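Side-chain contacts in TarM (PDB 4X7R), which belongs to the GT-B class of glycosyltransferases, with two Rossmann-like domains, and holds UDP, 3YW and a sulfated glycan in this model: residues N24-K27 and E28-A32; Y89-I92 and S93-K97; K190-L194 and V195-E199; I324-V328 and P329-I333; D460-A463 and A464-S468. The protein carries 1 engineered substitution. All coordinates share one frame; numbering follows the deposited sequence.

Contact 1: N24-K27 and E28-A32; sequences NRSK and EFYDA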
# COMPACT_ATOMS: atom_id res chain seq x y z
N ASN A 24 -4.23 -6.33 10.06
CA ASN A 24 -5.28 -7.01 10.80
C ASN A 24 -4.98 -8.50 10.87
O ASN A 24 -5.20 -9.10 11.92
CB ASN A 24 -6.67 -6.74 10.21
CG ASN A 24 -7.76 -7.16 11.16
OD1 ASN A 24 -7.70 -6.87 12.35
ND2 ASN A 24 -8.78 -7.85 10.67
N ARG A 25 -4.44 -9.09 9.78
CA ARG A 25 -4.04 -10.51 9.76
C ARG A 25 -2.95 -10.76 10.78
O ARG A 25 -2.95 -11.79 11.43
CB ARG A 25 -3.55 -10.92 8.36
CG ARG A 25 -3.57 -12.45 8.17
CD ARG A 25 -2.85 -12.95 6.94
NE ARG A 25 -3.34 -12.31 5.72
CZ ARG A 25 -2.55 -11.88 4.74
NH1 ARG A 25 -1.24 -11.99 4.84
NH2 ARG A 25 -3.07 -11.30 3.67
N SER A 26 -1.99 -9.81 10.90
CA SER A 26 -0.89 -9.95 11.87
C SER A 26 -1.46 -9.97 13.27
O SER A 26 -1.10 -10.84 14.07
CB SER A 26 0.11 -8.81 11.72
OG SER A 26 1.09 -8.98 12.72
N LYS A 27 -2.38 -9.04 13.56
CA LYS A 27 -3.04 -8.98 14.88
C LYS A 27 -3.74 -10.32 15.21
O LYS A 27 -3.58 -10.84 16.30
CB LYS A 27 -4.05 -7.83 14.95
CG LYS A 27 -4.77 -7.76 16.30
CD LYS A 27 -6.10 -7.09 16.25
CE LYS A 27 -7.23 -8.07 16.40
NZ LYS A 27 -8.34 -7.75 15.45
N GLU A 28 -4.45 -10.90 14.23
CA GLU A 28 -5.17 -12.18 14.42
C GLU A 28 -4.23 -13.36 14.65
O GLU A 28 -4.50 -14.15 15.55
CB GLU A 28 -6.19 -12.43 13.30
CG GLU A 28 -7.35 -11.45 13.32
CD GLU A 28 -8.20 -11.37 14.58
OE1 GLU A 28 -8.12 -12.29 15.43
OE2 GLU A 28 -8.96 -10.38 14.71
N PHE A 29 -3.11 -13.46 13.88
CA PHE A 29 -2.15 -14.55 14.09
C PHE A 29 -1.45 -14.45 15.47
O PHE A 29 -1.30 -15.46 16.16
CB PHE A 29 -1.17 -14.69 12.91
CG PHE A 29 -1.76 -15.23 11.62
CD1 PHE A 29 -2.66 -16.30 11.63
CD2 PHE A 29 -1.33 -14.74 10.38
CE1 PHE A 29 -3.17 -16.82 10.44
CE2 PHE A 29 -1.79 -15.31 9.19
CZ PHE A 29 -2.74 -16.31 9.23
N TYR A 30 -1.07 -13.22 15.88
CA TYR A 30 -0.46 -12.99 17.19
C TYR A 30 -1.42 -13.38 18.32
O TYR A 30 -0.98 -13.99 19.30
CB TYR A 30 -0.02 -11.52 17.33
CG TYR A 30 1.43 -11.29 16.98
CD1 TYR A 30 2.45 -11.69 17.85
CD2 TYR A 30 1.79 -10.67 15.79
CE1 TYR A 30 3.80 -11.47 17.53
CE2 TYR A 30 3.13 -10.45 15.46
CZ TYR A 30 4.13 -10.85 16.34
OH TYR A 30 5.45 -10.66 16.01
N ASP A 31 -2.73 -13.09 18.18
CA ASP A 31 -3.74 -13.49 19.19
C ASP A 31 -3.91 -15.01 19.26
O ASP A 31 -4.27 -15.54 20.30
CB ASP A 31 -5.10 -12.82 18.89
CG ASP A 31 -5.11 -11.33 19.21
OD1 ASP A 31 -4.11 -10.83 19.80
OD2 ASP A 31 -6.13 -10.68 18.94
N ALA A 32 -3.63 -15.72 18.16
CA ALA A 32 -3.71 -17.18 18.08
C ALA A 32 -2.32 -17.79 18.40
O ALA A 32 -2.12 -19.00 18.21
CB ALA A 32 -4.20 -17.60 16.70
O HOH W 1 -10.15 -9.24 12.65
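Lys27 turns its CG to the side opposite its own backbone N (chi1 179°) and bends at chi3 and chi4, while Glu28 keeps CG beside its N and folds at chi2 (-58°). The two neighbouring side chains therefore run alongside each other on the helix surface, pointing the same way. They meet in a salt bridge, Lys27 NZ to Glu28 OE2 at 2.8 Å, with the ammonium standing above the carboxylate, 49° out of its plane. One turn back, Asn24 completes a small polar ring. Lys27 NZ makes a weak hydrogen bond to Asn24 OD1 (3.3 Å), and a water accepts from Asn24 ND2 and donates to Glu28 OE2, 2.6 Å away. Lys307 brings a second amine close to Lys27 NZ, and the two positive charges would probably favour a charged Glu28 carboxylate.

Round the helix, Arg25 runs along Phe29. Arg25 CD comes within 3.4 Å of Phe29 CE2, obliquely to the ring, and the guanidinium goes on to a salt bridge with Asp226. Phe29 also meets Trp487 edge to face. Ser26 OG sits in the plane of the Tyr30 ring, 3.6 Å from Tyr30 CD2, and is bonded to Ala36 O and Thr64 OG1. Asp31 has its own partner, Arg63. The backbone keeps the regular i to i+4 bonds, such as Phe29 N to Arg25 O at 3.0 Å. The setting is the last two turns of helix 17-31, the helix of a Rossmann-like beta-alpha-beta unit between strands 3-7 and 36-40.

Contact 2: Y89-I92 and S93-K97; sequences YKHI and SERLK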
# COMPACT_ATOMS: atom_id res chain seq x y z
N TYR A 89 32.18 13.71 5.91
CA TYR A 89 31.68 15.06 6.18
C TYR A 89 32.73 16.13 5.94
O TYR A 89 32.39 17.19 5.42
CB TYR A 89 31.09 15.16 7.59
CG TYR A 89 29.84 14.34 7.74
CD1 TYR A 89 28.60 14.81 7.30
CD2 TYR A 89 29.88 13.07 8.33
CE1 TYR A 89 27.45 14.05 7.44
CE2 TYR A 89 28.73 12.29 8.46
CZ TYR A 89 27.52 12.80 8.02
OH TYR A 89 26.37 12.06 8.16
N LYS A 90 34.00 15.82 6.28
CA LYS A 90 35.15 16.70 6.07
C LYS A 90 35.38 16.88 4.57
O LYS A 90 35.56 18.02 4.14
CB LYS A 90 36.40 16.15 6.77
CG LYS A 90 37.62 17.09 6.69
CD LYS A 90 38.81 16.59 7.51
CE LYS A 90 39.80 17.69 7.86
NZ LYS A 90 40.60 18.14 6.68
N HIS A 91 35.34 15.78 3.79
CA HIS A 91 35.48 15.74 2.33
C HIS A 91 34.45 16.69 1.67
O HIS A 91 34.84 17.53 0.85
CB HIS A 91 35.31 14.28 1.82
CG HIS A 91 35.17 14.12 0.33
ND1 HIS A 91 33.92 13.89 -0.28
CD2 HIS A 91 36.13 14.13 -0.63
CE1 HIS A 91 34.17 13.80 -1.58
NE2 HIS A 91 35.48 13.93 -1.84
N ILE A 92 33.15 16.54 2.04
CA ILE A 92 32.05 17.37 1.52
C ILE A 92 32.29 18.87 1.83
O ILE A 92 32.15 19.71 0.93
CB ILE A 92 30.66 16.84 1.98
CG1 ILE A 92 30.42 15.40 1.44
CG2 ILE A 92 29.51 17.80 1.57
CD1 ILE A 92 29.20 14.69 2.01
N SER A 93 32.68 19.19 3.08
CA SER A 93 32.99 20.55 3.54
C SER A 93 34.16 21.14 2.75
O SER A 93 34.11 22.33 2.43
CB SER A 93 33.35 20.56 5.02
OG SER A 93 32.35 19.94 5.81
N GLU A 94 35.20 20.34 2.47
CA GLU A 94 36.40 20.79 1.73
C GLU A 94 36.09 21.18 0.30
O GLU A 94 36.70 22.13 -0.20
CB GLU A 94 37.53 19.74 1.76
CG GLU A 94 38.28 19.62 3.09
CD GLU A 94 38.82 20.88 3.74
OE1 GLU A 94 39.34 21.76 3.02
OE2 GLU A 94 38.76 20.96 4.99
N ARG A 95 35.15 20.48 -0.35
CA ARG A 95 34.73 20.75 -1.73
C ARG A 95 33.96 22.06 -1.84
O ARG A 95 33.87 22.63 -2.93
CB ARG A 95 33.89 19.59 -2.28
CG ARG A 95 34.68 18.29 -2.39
CD ARG A 95 33.77 17.12 -2.68
NE ARG A 95 33.27 17.14 -4.05
CZ ARG A 95 32.58 16.15 -4.61
NH1 ARG A 95 32.29 15.06 -3.91
NH2 ARG A 95 32.17 16.25 -5.86
N LEU A 96 33.39 22.54 -0.72
CA LEU A 96 32.65 23.80 -0.64
C LEU A 96 33.52 24.93 -0.09
O LEU A 96 33.09 26.08 -0.05
CB LEU A 96 31.37 23.63 0.19
CG LEU A 96 30.29 22.71 -0.41
CD1 LEU A 96 29.31 22.27 0.66
CD2 LEU A 96 29.57 23.37 -1.56
N LYS A 97 34.76 24.60 0.34
CA LYS A 97 35.72 25.58 0.85
C LYS A 97 36.26 26.38 -0.33
O LYS A 97 36.50 25.82 -1.41
CB LYS A 97 36.86 24.89 1.62
CG LYS A 97 37.55 25.80 2.63
CD LYS A 97 38.82 25.16 3.20
CE LYS A 97 39.70 26.17 3.89
NZ LYS A 97 40.90 25.54 4.48
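Hydrogen bonds come first: Tyr89 O takes two from Ser93, one turn on, with Ser93 OG at 2.8 Å from Tyr89 O and Ser93 N at 3.1 Å from it. The serine hydroxyl, set beside its own backbone N (chi1 -54°), reaches the oxygen from one face of the carbonyl plane and the amide from the other. Further along, Glu94 N binds Lys90 O at 2.9 Å. Arg95 N is shared, with one bond to His91 O (3.2 Å) and a weak, bent one to Ile92 O.

Between the two segments, charge contributes a long salt bridge. Lys90 and Glu94 lie side by side on an exposed surface, but Lys90 NZ stays 3.8 Å from Glu94 OE2.

The remaining interaction is a CH-pi contact. Arg95 CD lies over one face of the His91 imidazole, 3.9 Å from the centroid and 27° off the ring normal, displaced toward the rim. Beyond it the chain bends at chi3, and the guanidinium plane stands 61° from the ring with His91 CE1 at its edge. The charged end is held by a salt bridge to Glu142 and a cation-pi contact with Phe134.

Ile92 faces inward onto Phe144 and Phe146, while Leu96 touches Ala121 and Ile123. The arrangement is that of the C-terminal turns of an amphipathic helix, 86-95, laid against the long antiparallel sheet that it leads into.

Contact 3: K190-L194 and V195-E199; sequences KTYVL and VNKKE
Val193 and Lys198 form the antiparallel, hydrogen-bonded pair that closes a beta hairpin between strands 187-193 and 198-200, at one edge of the long antiparallel sheet. Val193 N reaches Lys198 O at 2.8 Å, nearly straight, and Lys198 N returns to Val193 O at 3.2 Å. Both Lys197 and Lys198 face Val193, a G1 beta bulge, with Lys197 in the left-handed region (phi 57°). Two weak bonds also span the turn, Asn196 N to Val193 O and Lys197 N to Leu194 O.

Apolar contacts lie on the Val193 side of the hairpin. Val193 CG1 meets Val195 CG2 at 3.7 Å, and this patch rests on helices 69-78 and 203-214 through Phe73 and Leu206. On the other face, the Tyr192 ring runs alongside Lys197, its OH 3.7 Å from Lys197 CB, and Tyr192 and Glu199 make the neighbouring non-hydrogen-bonded pair.

Charge appears at the far end, where the extended Lys190 and Glu199 chains meet at an angle in a long salt bridge, Lys190 NZ to Glu199 OE1 3.7 Å. Beside it Glu199 CA makes a CA-H...O contact with Thr191 O, 3.3 Å away.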
# COMPACT_ATOMS: atom_id res chain seq x y z
N LYS A 190 24.15 -4.91 -10.74
CA LYS A 190 25.07 -5.50 -9.77
C LYS A 190 25.05 -4.69 -8.47
O LYS A 190 25.22 -3.47 -8.49
CB LYS A 190 26.49 -5.58 -10.35
CG LYS A 190 27.18 -6.89 -10.06
CD LYS A 190 28.42 -7.06 -10.93
CE LYS A 190 28.88 -8.50 -10.97
NZ LYS A 190 30.19 -8.65 -11.67
N THR A 191 24.77 -5.38 -7.36
CA THR A 191 24.70 -4.81 -6.02
C THR A 191 25.80 -5.43 -5.15
O THR A 191 25.90 -6.65 -5.07
CB THR A 191 23.30 -5.08 -5.42
OG1 THR A 191 22.33 -4.40 -6.21
CG2 THR A 191 23.19 -4.62 -3.93
N TYR A 192 26.54 -4.57 -4.45
CA TYR A 192 27.61 -5.01 -3.55
C TYR A 192 27.25 -4.66 -2.13
O TYR A 192 27.03 -3.49 -1.80
CB TYR A 192 28.97 -4.39 -3.93
CG TYR A 192 30.15 -4.86 -3.10
CD1 TYR A 192 30.35 -6.22 -2.84
CD2 TYR A 192 31.11 -3.96 -2.64
CE1 TYR A 192 31.43 -6.66 -2.08
CE2 TYR A 192 32.22 -4.40 -1.92
CZ TYR A 192 32.36 -5.74 -1.62
OH TYR A 192 33.47 -6.19 -0.94
N VAL A 193 27.21 -5.67 -1.29
CA VAL A 193 26.95 -5.49 0.13
C VAL A 193 28.33 -5.48 0.77
O VAL A 193 28.97 -6.53 0.94
CB VAL A 193 25.98 -6.57 0.70
CG1 VAL A 193 25.72 -6.34 2.18
CG2 VAL A 193 24.66 -6.58 -0.07
N LEU A 194 28.82 -4.27 1.04
CA LEU A 194 30.15 -3.99 1.62
C LEU A 194 30.35 -4.70 2.92
O LEU A 194 31.43 -5.24 3.13
CB LEU A 194 30.37 -2.49 1.79
CG LEU A 194 30.65 -1.68 0.53
CD1 LEU A 194 29.37 -1.36 -0.26
CD2 LEU A 194 31.31 -0.40 0.89
N VAL A 195 29.29 -4.76 3.78
CA VAL A 195 29.33 -5.38 5.12
C VAL A 195 29.68 -6.86 5.19
O VAL A 195 30.35 -7.26 6.14
CB VAL A 195 28.19 -4.97 6.08
CG1 VAL A 195 28.21 -3.47 6.28
CG2 VAL A 195 26.81 -5.42 5.59
N ASN A 196 29.26 -7.68 4.20
CA ASN A 196 29.61 -9.11 4.19
C ASN A 196 30.46 -9.49 2.97
O ASN A 196 30.69 -10.68 2.74
CB ASN A 196 28.36 -9.99 4.32
CG ASN A 196 27.32 -9.85 3.23
OD1 ASN A 196 27.48 -9.09 2.27
ND2 ASN A 196 26.23 -10.60 3.35
N LYS A 197 30.90 -8.49 2.17
CA LYS A 197 31.69 -8.70 0.95
C LYS A 197 30.98 -9.61 -0.07
O LYS A 197 31.63 -10.38 -0.78
CB LYS A 197 33.13 -9.22 1.24
CG LYS A 197 34.00 -8.42 2.23
CD LYS A 197 35.54 -8.64 1.97
CE LYS A 197 36.07 -10.08 2.12
NZ LYS A 197 37.57 -10.16 2.08
N LYS A 198 29.65 -9.49 -0.18
CA LYS A 198 28.90 -10.29 -1.13
C LYS A 198 28.32 -9.43 -2.22
O LYS A 198 27.78 -8.36 -1.96
CB LYS A 198 27.81 -11.13 -0.44
CG LYS A 198 28.38 -12.35 0.28
CD LYS A 198 27.32 -13.13 1.05
CE LYS A 198 27.90 -14.34 1.74
NZ LYS A 198 28.87 -14.00 2.82
N GLU A 199 28.43 -9.91 -3.46
CA GLU A 199 27.87 -9.24 -4.61
C GLU A 199 26.70 -10.03 -5.15
O GLU A 199 26.72 -11.25 -5.12
CB GLU A 199 28.95 -9.04 -5.68
CG GLU A 199 28.69 -7.86 -6.60
CD GLU A 199 29.89 -7.51 -7.47
OE1 GLU A 199 30.52 -8.44 -8.02
OE2 GLU A 199 30.21 -6.30 -7.58

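Contact 4: I324-V328 and P329-I333; sequences ISRMV and PTKRI. With UDP (uridine-5'-diphosphate), chain E; SGN (2-deoxy-6-O-sulfo-2-(sulfoamino)-alpha-D-glucopyranose), chain C; 3YW ((2S)-2,3-dihydroxypropyl 2-acetamido-2-deoxy-alpha-D-glucopyranoside), chain F.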
# COMPACT_ATOMS: atom_id res chain seq x y z
N ILE A 324 -14.95 6.10 1.32
CA ILE A 324 -13.59 6.04 1.87
C ILE A 324 -12.77 5.05 1.06
O ILE A 324 -13.01 3.84 1.16
CB ILE A 324 -13.58 5.68 3.39
CG1 ILE A 324 -14.50 6.59 4.24
CG2 ILE A 324 -12.15 5.70 3.95
CD1 ILE A 324 -14.83 6.01 5.66
N SER A 325 -11.80 5.54 0.25
CA SER A 325 -10.94 4.67 -0.56
C SER A 325 -9.65 5.36 -1.01
O SER A 325 -9.47 6.57 -0.79
CB SER A 325 -11.69 4.21 -1.81
OG SER A 325 -11.78 5.23 -2.79
N ARG A 326 -8.76 4.59 -1.68
CA ARG A 326 -7.59 5.10 -2.39
C ARG A 326 -8.25 5.77 -3.61
O ARG A 326 -9.19 5.18 -4.18
CB ARG A 326 -6.71 3.95 -2.90
CG ARG A 326 -5.92 3.20 -1.86
CD ARG A 326 -5.05 2.13 -2.50
NE ARG A 326 -5.85 1.08 -3.14
CZ ARG A 326 -5.72 0.69 -4.41
NH1 ARG A 326 -4.80 1.24 -5.18
NH2 ARG A 326 -6.50 -0.26 -4.90
N MET A 327 -7.83 7.00 -3.97
CA MET A 327 -8.47 7.68 -5.11
C MET A 327 -7.79 7.26 -6.40
O MET A 327 -6.91 7.94 -6.91
CB MET A 327 -8.50 9.20 -4.90
CG MET A 327 -9.28 9.61 -3.68
SD MET A 327 -9.79 11.31 -3.89
CE MET A 327 -10.63 11.57 -2.40
N VAL A 328 -8.19 6.08 -6.90
CA VAL A 328 -7.58 5.45 -8.08
C VAL A 328 -8.61 5.15 -9.17
O VAL A 328 -9.79 5.02 -8.86
CB VAL A 328 -6.70 4.21 -7.71
CG1 VAL A 328 -5.46 4.61 -6.93
CG2 VAL A 328 -7.49 3.12 -6.99
N PRO A 329 -8.17 5.01 -10.45
CA PRO A 329 -9.13 4.76 -11.54
C PRO A 329 -10.14 3.63 -11.38
O PRO A 329 -11.28 3.81 -11.78
CB PRO A 329 -8.21 4.52 -12.75
CG PRO A 329 -7.01 5.33 -12.46
CD PRO A 329 -6.79 5.17 -10.98
N THR A 330 -9.76 2.49 -10.78
CA THR A 330 -10.68 1.34 -10.62
C THR A 330 -11.88 1.60 -9.73
O THR A 330 -12.91 0.95 -9.87
CB THR A 330 -9.94 0.06 -10.26
OG1 THR A 330 -9.30 0.27 -9.02
CG2 THR A 330 -8.94 -0.36 -11.31
N LYS A 331 -11.76 2.60 -8.83
CA LYS A 331 -12.82 3.01 -7.90
C LYS A 331 -13.90 3.80 -8.60
O LYS A 331 -15.01 3.94 -8.06
CB LYS A 331 -12.23 3.78 -6.70
CG LYS A 331 -11.15 3.01 -5.92
CD LYS A 331 -11.69 1.82 -5.12
CE LYS A 331 -10.54 1.01 -4.60
NZ LYS A 331 -11.00 -0.21 -3.87
N ARG A 332 -13.62 4.28 -9.83
CA ARG A 332 -14.55 5.04 -10.68
C ARG A 332 -15.30 6.13 -9.93
O ARG A 332 -16.53 6.18 -9.96
CB ARG A 332 -15.51 4.11 -11.47
CG ARG A 332 -14.83 3.26 -12.54
CD ARG A 332 -14.08 4.04 -13.63
NE ARG A 332 -14.93 5.00 -14.35
CZ ARG A 332 -15.66 4.70 -15.42
NH1 ARG A 332 -15.69 3.45 -15.88
NH2 ARG A 332 -16.39 5.63 -16.01
N ILE A 333 -14.54 6.99 -9.22
CA ILE A 333 -15.08 8.12 -8.45
C ILE A 333 -15.73 9.13 -9.43
O ILE A 333 -16.65 9.85 -9.04
CB ILE A 333 -14.03 8.71 -7.46
CG1 ILE A 333 -13.53 7.59 -6.51
CG2 ILE A 333 -14.62 9.87 -6.64
CD1 ILE A 333 -12.16 7.75 -5.97
N1 UDP E . -8.58 3.78 4.05
C2 UDP E . -8.39 4.59 5.16
N3 UDP E . -8.51 5.94 4.92
C4 UDP E . -8.76 6.55 3.71
C5 UDP E . -8.89 5.65 2.59
C6 UDP E . -8.80 4.32 2.79
O2 UDP E . -8.15 4.15 6.27
O4 UDP E . -8.88 7.79 3.67
C1' UDP E . -8.66 2.32 4.30
C2' UDP E . -10.07 1.80 4.53
O2' UDP E . -10.45 1.94 5.89
C3' UDP E . -9.92 0.33 4.13
C4' UDP E . -8.88 0.38 3.02
O4' UDP E . -8.17 1.63 3.17
O3' UDP E . -9.57 -0.58 5.18
C5' UDP E . -9.44 0.26 1.62
O5' UDP E . -9.81 -1.12 1.44
PA UDP E . -10.57 -1.72 0.16
O1A UDP E . -10.48 -3.20 0.21
O2A UDP E . -12.03 -1.25 0.18
O3A UDP E . -9.86 -1.18 -1.12
PB UDP E . -8.33 -1.15 -1.60
O1B UDP E . -7.63 -2.42 -1.15
O2B UDP E . -7.60 0.06 -1.00
O3B UDP E . -8.29 -1.10 -3.11
C1 SGN C . -0.17 -0.73 -5.67
C2 SGN C . -1.19 0.40 -6.00
C3 SGN C . -1.14 1.55 -4.95
C4 SGN C . -1.18 1.01 -3.50
C5 SGN C . -0.17 -0.15 -3.31
C6 SGN C . -0.26 -0.74 -1.90
N2 SGN C . -0.93 0.92 -7.36
O3 SGN C . -2.26 2.44 -5.13
O4 SGN C . -0.89 2.07 -2.56
O5 SGN C . -0.38 -1.21 -4.30
O6 SGN C . -1.59 -1.20 -1.70
S1 SGN C . -2.12 0.34 -8.49
O1S SGN C . -3.49 0.90 -8.12
O2S SGN C . -2.17 -1.20 -8.48
O3S SGN C . -1.69 0.84 -9.87
S2 SGN C . -2.44 -0.66 -0.55
O4S SGN C . -3.87 -1.17 -0.78
O5S SGN C . -2.44 0.87 -0.49
O6S SGN C . -1.84 -1.23 0.73
O3A 3YW F . -2.89 -3.87 -5.89
C4A 3YW F . -4.84 -4.04 -2.70
C5A 3YW F . -4.46 -3.61 -4.09
O5 3YW F . -6.86 -5.86 -1.26
C6A 3YW F . -3.27 -4.37 -4.61
C5 3YW F . -7.93 -5.66 -0.33
C6 3YW F . -7.58 -6.45 0.91
C4 3YW F . -9.24 -6.08 -0.99
O6 3YW F . -7.41 -7.83 0.63
C3 3YW F . -9.52 -5.12 -2.14
O4 3YW F . -10.31 -6.01 -0.06
O3 3YW F . -10.72 -5.47 -2.84
O7 3YW F . -8.88 -4.99 -5.84
C7 3YW F . -8.78 -3.92 -5.25
C8 3YW F . -9.03 -2.61 -5.93
N2 3YW F . -8.47 -3.86 -3.95
C2 3YW F . -8.34 -5.03 -3.11
C1 3YW F . -6.94 -5.09 -2.46
O1 3YW F . -6.24 -3.89 -2.41
O2 3YW F . -4.17 -2.21 -4.08
O HOH W 2 -9.55 1.65 -1.37
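UDP O3B, a terminal oxygen of the diphosphate, is gripped from both segments. Arg326 NH2 donates to it at 2.7 Å and Lys331 NZ at 3.0 Å, and Arg326 NE adds a weak bond. This is the diphosphate-binding loop of the second Rossmann-like domain of a GT-B fold, running from strand 320-324 to helix 333-346. Both positive groups bond the same phosphate oxygen, whose negative charge probably lets them gather there. Arg326 NE also binds UDP O2B almost straight, and Lys331 NZ binds UDP O3A and has a salt bridge to Glu403. A water near the diphosphate accepts from Arg326 N.

Arg326 NH1 turns to the glycan, bonded to SGN O3 at 2.8 Å and to SGN O1S.

The backbone brings the pair together. Met327 centres an inverse gamma turn, and the 3-10 segment 329-331 starts with Lys331 N bonded to Val328 O at 3.1 Å. Lys331 bends at chi2 (-69°) and passes Arg326 O, 3.4 Å from its CG, on the way to the phosphate. Ile333 CD1 packs on Met327 CB at 4.1 Å, the two side chains crossing at about a right angle. One atom lies over each face of the Arg326 guanidinium, both toward the rim: 3YW O2 3.1 Å above one and Val328 CG2 3.6 Å above the other.

Contact 5: D460-A463 and A464-S468; sequences DVLA and AEFGS
Leu462 and Phe466 make a CH-pi contact one turn apart, in the first turns of helix 460-477, on the outer side of the second Rossmann-like domain of this GT-B protein. With chi1 at -166°, Leu462 CG swings beside its own carbonyl carbon, which lays the side chain alongside the phenyl group. Leu462 CG sits over one face of the ring, 4.1 Å from its centroid and 18° off the normal, somewhat off-centre, and Leu462 CD1 touches Phe466 CE1 at 3.6 Å. Leu456, on the preceding helix 446-457, packs against both residues, and Tyr439 meets the phenyl ring edge to face, so the pair ties helix 460-477 to its neighbours.

At the start of the helix, Asp460 holds Lys394 in a salt bridge, and Asn459 OD1 receives Leu462 N. Ala464 touches Phe315.

Regular bonds carry the backbone through the contact. Phe466 N reaches Leu462 O at 2.9 Å, joining the same two residues, and Glu465 N reaches Val461 O at 3.0 Å. The next link is set differently: Gly467 N binds Ala463 O at 3.2 Å from above the carbonyl plane, 39° out of it.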
# COMPACT_ATOMS: atom_id res chain seq x y z
N ASP A 460 -35.42 7.14 7.04
CA ASP A 460 -34.68 6.91 8.28
C ASP A 460 -34.80 5.48 8.81
O ASP A 460 -33.78 4.89 9.16
CB ASP A 460 -35.07 7.94 9.36
CG ASP A 460 -34.89 9.38 8.94
OD1 ASP A 460 -33.73 9.84 8.86
OD2 ASP A 460 -35.92 10.06 8.69
N VAL A 461 -36.03 4.93 8.83
CA VAL A 461 -36.31 3.56 9.30
C VAL A 461 -35.66 2.49 8.43
O VAL A 461 -35.08 1.54 8.97
CB VAL A 461 -37.81 3.29 9.66
CG1 VAL A 461 -38.74 3.52 8.47
CG2 VAL A 461 -38.01 1.89 10.24
N LEU A 462 -35.71 2.66 7.09
CA LEU A 462 -35.11 1.72 6.13
C LEU A 462 -33.59 1.74 6.22
O LEU A 462 -32.97 0.68 6.20
CB LEU A 462 -35.58 2.00 4.69
CG LEU A 462 -35.30 0.92 3.64
CD1 LEU A 462 -36.24 -0.28 3.80
CD2 LEU A 462 -35.41 1.49 2.24
N ALA A 463 -32.99 2.95 6.34
CA ALA A 463 -31.54 3.13 6.47
C ALA A 463 -30.99 2.46 7.73
O ALA A 463 -29.91 1.86 7.69
CB ALA A 463 -31.19 4.61 6.47
N ALA A 464 -31.75 2.53 8.84
CA ALA A 464 -31.39 1.94 10.13
C ALA A 464 -31.56 0.41 10.12
O ALA A 464 -30.74 -0.29 10.72
CB ALA A 464 -32.24 2.55 11.24
N GLU A 465 -32.63 -0.08 9.46
CA GLU A 465 -32.99 -1.50 9.32
C GLU A 465 -31.94 -2.22 8.48
O GLU A 465 -31.50 -3.31 8.85
CB GLU A 465 -34.36 -1.59 8.64
CG GLU A 465 -34.90 -2.97 8.33
CD GLU A 465 -36.21 -2.89 7.56
OE1 GLU A 465 -37.19 -2.32 8.10
OE2 GLU A 465 -36.25 -3.36 6.40
N PHE A 466 -31.56 -1.60 7.34
CA PHE A 466 -30.57 -2.13 6.39
C PHE A 466 -29.23 -2.25 7.08
O PHE A 466 -28.63 -3.33 7.05
CB PHE A 466 -30.49 -1.26 5.12
CG PHE A 466 -31.44 -1.60 4.00
CD1 PHE A 466 -32.63 -2.28 4.24
CD2 PHE A 466 -31.18 -1.19 2.70
CE1 PHE A 466 -33.51 -2.58 3.20
CE2 PHE A 466 -32.07 -1.47 1.66
CZ PHE A 466 -33.24 -2.16 1.92
N GLY A 467 -28.82 -1.18 7.77
CA GLY A 467 -27.56 -1.11 8.51
C GLY A 467 -27.44 -2.16 9.60
O GLY A 467 -26.41 -2.82 9.72
N SER A 468 -28.53 -2.34 10.37
CA SER A 468 -28.62 -3.33 11.46
C SER A 468 -28.43 -4.76 10.91
O SER A 468 -27.63 -5.51 11.46
CB SER A 468 -29.95 -3.18 12.21
OG SER A 468 -29.86 -2.34 13.35

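Overall arrangement
From the N terminus the five contacts come strictly in series, each one continuous run, and none nests in or crosses another. Contacts 1, 2 and 5 lie within single helices, whereas contact 3 closes a hairpin and contact 4 folds a strand-to-helix loop. Contact 1 belongs to the first Rossmann-like domain and contacts 4 and 5 to the second; contact 2 packs its helix against the long antiparallel sheet and contact 3 forms that sheet's edge hairpin, centres about 27 Å apart. Contacts 1 and 4 approach the 3YW site from the two domains, nearest atoms about 14 Å apart. Contacts 2 and 5 lie on opposite sides of the chain's centre, about 69 Å between centres.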